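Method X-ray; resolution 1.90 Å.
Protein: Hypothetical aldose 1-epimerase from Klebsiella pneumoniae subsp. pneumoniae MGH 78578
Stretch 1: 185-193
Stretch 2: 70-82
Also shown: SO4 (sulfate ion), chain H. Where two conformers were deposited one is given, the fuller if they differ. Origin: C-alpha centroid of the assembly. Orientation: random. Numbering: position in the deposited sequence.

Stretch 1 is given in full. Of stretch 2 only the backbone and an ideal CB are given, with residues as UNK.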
# COMPACT_ATOMS: atom_id res chain seq x y z
N PRO A 185 15.70 33.97 -6.61
CA PRO A 185 16.97 33.72 -5.93
C PRO A 185 17.45 34.88 -5.09
O PRO A 185 17.38 36.02 -5.52
CB PRO A 185 17.92 33.46 -7.10
CG PRO A 185 17.10 32.69 -8.02
CD PRO A 185 15.73 33.41 -7.97
N GLY A 186 17.88 34.60 -3.86
CA GLY A 186 18.30 35.67 -2.93
C GLY A 186 17.21 36.29 -2.05
O GLY A 186 17.51 36.98 -1.08
N SER A 187 15.95 36.04 -2.39
CA SER A 187 14.82 36.57 -1.66
C SER A 187 14.64 35.85 -0.32
O SER A 187 15.04 34.68 -0.17
CB SER A 187 13.51 36.35 -2.47
OG SER A 187 12.42 37.01 -1.81
N ASN A 188 13.95 36.50 0.61
CA ASN A 188 13.55 35.86 1.86
C ASN A 188 12.08 35.39 1.81
O ASN A 188 11.53 35.02 2.84
CB ASN A 188 13.77 36.79 3.09
CG ASN A 188 12.88 38.00 3.08
OD1 ASN A 188 12.44 38.43 2.00
ND2 ASN A 188 12.61 38.60 4.27
N SER A 189 11.42 35.47 0.64
CA SER A 189 10.07 34.99 0.52
C SER A 189 9.90 34.05 -0.66
O SER A 189 10.70 34.05 -1.59
CB SER A 189 9.08 36.15 0.37
OG SER A 189 9.25 36.76 -0.88
N PHE A 190 8.84 33.25 -0.60
CA PHE A 190 8.43 32.43 -1.74
C PHE A 190 6.91 32.50 -1.79
O PHE A 190 6.30 32.91 -0.82
CB PHE A 190 8.91 30.98 -1.66
CG PHE A 190 8.34 30.18 -0.53
CD1 PHE A 190 9.03 30.08 0.70
CD2 PHE A 190 7.15 29.50 -0.69
CE1 PHE A 190 8.51 29.34 1.73
CE2 PHE A 190 6.62 28.76 0.34
CZ PHE A 190 7.31 28.65 1.54
N SER A 191 6.32 32.14 -2.92
CA SER A 191 4.87 32.19 -3.02
C SER A 191 4.35 30.90 -3.62
O SER A 191 5.08 30.20 -4.32
CB SER A 191 4.42 33.40 -3.84
OG SER A 191 4.92 33.30 -5.16
N LEU A 192 3.10 30.58 -3.28
CA LEU A 192 2.36 29.48 -3.87
C LEU A 192 1.24 30.10 -4.69
O LEU A 192 0.60 31.04 -4.24
CB LEU A 192 1.73 28.61 -2.77
CG LEU A 192 2.70 27.99 -1.77
CD1 LEU A 192 1.91 27.07 -0.79
CD2 LEU A 192 3.77 27.20 -2.54
N HIS A 193 0.99 29.51 -5.85
CA HIS A 193 -0.08 29.87 -6.76
C HIS A 193 -0.65 28.58 -7.28
O HIS A 193 -0.36 28.17 -8.39
CB HIS A 193 0.43 30.76 -7.87
CG HIS A 193 0.93 32.07 -7.36
ND1 HIS A 193 0.07 33.08 -6.96
CD2 HIS A 193 2.18 32.52 -7.10
CE1 HIS A 193 0.78 34.10 -6.52
NE2 HIS A 193 2.06 33.79 -6.61
N UNK A 70 4.29 18.64 -1.11
CA UNK A 70 4.40 19.21 0.24
C UNK A 70 5.79 19.83 0.39
O UNK A 70 6.79 19.31 -0.15
CB UNK A 70 4.16 18.15 1.31
N UNK A 71 5.86 20.88 1.20
CA UNK A 71 7.09 21.59 1.48
C UNK A 71 7.64 20.95 2.74
O UNK A 71 6.99 20.90 3.78
CB UNK A 71 6.87 23.10 1.64
N UNK A 72 8.87 20.47 2.65
CA UNK A 72 9.47 19.78 3.80
C UNK A 72 10.17 20.74 4.77
O UNK A 72 10.01 20.65 5.99
CB UNK A 72 10.47 18.73 3.31
N UNK A 73 10.91 21.67 4.19
CA UNK A 73 11.74 22.57 4.98
C UNK A 73 12.19 23.76 4.15
O UNK A 73 12.39 23.68 2.93
CB UNK A 73 12.95 21.83 5.54
N UNK A 74 12.26 24.91 4.83
CA UNK A 74 12.74 26.18 4.25
C UNK A 74 13.83 26.67 5.19
O UNK A 74 13.56 26.79 6.37
CB UNK A 74 11.62 27.21 4.09
N UNK A 75 15.05 26.90 4.70
CA UNK A 75 16.19 27.29 5.53
C UNK A 75 16.90 28.48 4.90
O UNK A 75 17.16 28.49 3.70
CB UNK A 75 17.16 26.12 5.71
N UNK A 76 17.27 29.44 5.73
CA UNK A 76 18.06 30.57 5.27
C UNK A 76 18.10 31.68 6.30
O UNK A 76 17.35 31.67 7.28
CB UNK A 76 17.50 31.10 3.95
N UNK A 77 18.99 32.63 6.06
CA UNK A 77 19.13 33.81 6.89
C UNK A 77 19.26 33.52 8.40
O UNK A 77 18.76 34.28 9.22
CB UNK A 77 17.93 34.72 6.65
N UNK A 78 19.91 32.41 8.75
CA UNK A 78 20.11 32.03 10.15
C UNK A 78 18.89 31.45 10.83
O UNK A 78 18.84 31.36 12.05
CB UNK A 78 20.58 33.25 10.95
N UNK A 79 17.89 31.03 10.07
CA UNK A 79 16.65 30.52 10.65
C UNK A 79 16.07 29.45 9.72
O UNK A 79 16.73 28.98 8.77
CB UNK A 79 15.64 31.65 10.88
N UNK A 80 14.84 29.06 10.00
CA UNK A 80 14.15 28.07 9.17
C UNK A 80 12.68 28.10 9.41
O UNK A 80 12.23 28.55 10.46
CB UNK A 80 14.69 26.66 9.43
N UNK A 81 11.94 27.58 8.43
CA UNK A 81 10.54 27.27 8.59
C UNK A 81 10.50 25.75 8.58
O UNK A 81 10.89 25.09 7.60
CB UNK A 81 9.66 27.90 7.50
N UNK A 82 10.06 25.18 9.68
CA UNK A 82 9.96 23.73 9.78
C UNK A 82 10.02 23.31 11.22
O UNK A 82 10.13 24.17 12.15
CB UNK A 82 11.07 23.04 8.98
S SO4 H . 4.30 36.50 -6.93
O1 SO4 H . 5.32 37.26 -6.21
O2 SO4 H . 3.48 37.35 -7.79
O3 SO4 H . 4.96 35.51 -7.77
O4 SO4 H . 3.40 35.85 -5.96

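Strand 189-193 runs roughly antiparallel to strand 70-76, at 152°, with a closest axis approach of 10.3 Å. No hydrogen bond joins the two stretches; the contact is side-chain packing and a ring against backbone atoms.

Position 70 is out of reach of stretch 1, which therefore sets no preference. It is Asn70, whose side chain is hydrogen-bonded elsewhere in the structure.

Position 71 points its CB toward stretch 1, but no atom there lies within 5.5 Å of the ideal CB. Phe190 and Leu192 offer apolar surface. Leucine or methionine would suit. The residue is Leu71, with chi1 m and chi2 t. Its CD1 lies 3.5 Å from Phe190 CE2 and 4.5 Å from Leu192 CD2, so one methyl packs on Phe190 and lies loosely near Leu192.

Positions 72 and 73 are out of reach, and many side chains would serve. They are Leu72 and Arg73.

Position 74 also points toward stretch 1. Its ideal CB is already 4.4 Å from Phe190 CE1, so a medium-sized apolar side chain such as valine, isoleucine or leucine fits. It is Ile74, and its CD1 packs 3.6 Å from Phe190 CE1. Its backbone pairs with position 81 in both directions.

Position 75 is out of reach and open to many residues; it is Glu75.

Position 76 begins a type I' turn that ends at 79. Its phi/psi of 167/167 is readily accepted by glycine. It is Gly76, and it makes no contact with stretch 1.

Position 77 has phi/psi of 52/34, which suits asparagine or glycine. However, its CB points toward the 186-188 loop across a gap that a large side chain could span. The residue is Phe77. The carbonyl oxygens of Gly186 and Ser187 meet its ring edge, near the ring plane: Gly186 O is 3.7 Å from Phe77 CZ, and Ser187 O is 3.6 Å from Phe77 CE2. Carbon packing adds to this, with Asn188 CB 3.7 Å from Phe77 CE2.

Position 78 has positive phi, which favours glycine; it is Gly78.

Positions 79 and 80 are out of reach; many residues would serve. Ser79 closes the turn, its backbone paired with Gly76. Arg80 follows.

Position 81 points toward stretch 1 from farther back, so a long, flexible apolar chain would suit. It is Met81, modelled as selenomethionine. Its SE lies 4.0 Å from Phe190 CE1, and 5.3 Å from the centroid of the Phe190 ring, approaching obliquely. Phe190 thus touches Leu71, Ile74 and Met81.

Position 82 has backbone angles that would jam a CB against the preceding carbonyl oxygen. It is Gly82.

Stretch 2, residues 70-82: NLLRIEGFGSRMG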
# COMPACT_ATOMS: atom_id res chain seq x y z
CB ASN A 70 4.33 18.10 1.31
CG ASN A 70 2.94 17.52 1.55
OD1 ASN A 70 1.92 18.04 1.07
ND2 ASN A 70 2.91 16.38 2.31
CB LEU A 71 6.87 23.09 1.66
CG LEU A 71 6.06 23.83 0.56
CD1 LEU A 71 6.02 25.32 0.88
CD2 LEU A 71 6.63 23.56 -0.83
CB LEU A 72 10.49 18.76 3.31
CG LEU A 72 10.01 17.59 2.43
CD1 LEU A 72 11.06 16.46 2.37
CD2 LEU A 72 8.73 17.01 2.83
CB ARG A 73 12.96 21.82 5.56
CG ARG A 73 13.88 22.63 6.45
CD ARG A 73 15.07 21.74 6.93
NE ARG A 73 14.66 20.81 7.98
CZ ARG A 73 15.40 19.81 8.46
NH1 ARG A 73 16.62 19.56 7.98
NH2 ARG A 73 14.92 19.06 9.43
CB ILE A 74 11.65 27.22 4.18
CG1 ILE A 74 10.32 26.70 3.58
CG2 ILE A 74 12.18 28.47 3.43
CD1 ILE A 74 10.42 26.36 2.12
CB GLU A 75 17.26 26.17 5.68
CG GLU A 75 16.77 24.78 6.12
CD GLU A 75 17.70 23.57 5.70
OE1 GLU A 75 17.75 23.11 4.49
OE2 GLU A 75 18.36 23.02 6.62
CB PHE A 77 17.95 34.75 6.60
CG PHE A 77 17.82 35.12 5.14
CD1 PHE A 77 18.58 36.17 4.61
CD2 PHE A 77 16.98 34.40 4.28
CE1 PHE A 77 18.45 36.54 3.26
CE2 PHE A 77 16.87 34.73 2.92
CZ PHE A 77 17.62 35.82 2.41
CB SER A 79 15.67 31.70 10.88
OG SER A 79 14.47 31.32 11.55
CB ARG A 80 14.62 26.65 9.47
CG ARG A 80 14.16 26.09 10.78
CD ARG A 80 14.27 24.56 10.90
NE ARG A 80 13.67 24.21 12.19
CZ ARG A 80 13.54 22.98 12.70
NH1 ARG A 80 13.91 21.90 12.03
NH2 ARG A 80 12.99 22.85 13.90
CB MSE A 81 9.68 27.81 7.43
CG MSE A 81 9.77 29.32 7.18
SE MSE A 81 8.49 29.76 5.74
CE MSE A 81 9.18 31.51 5.51
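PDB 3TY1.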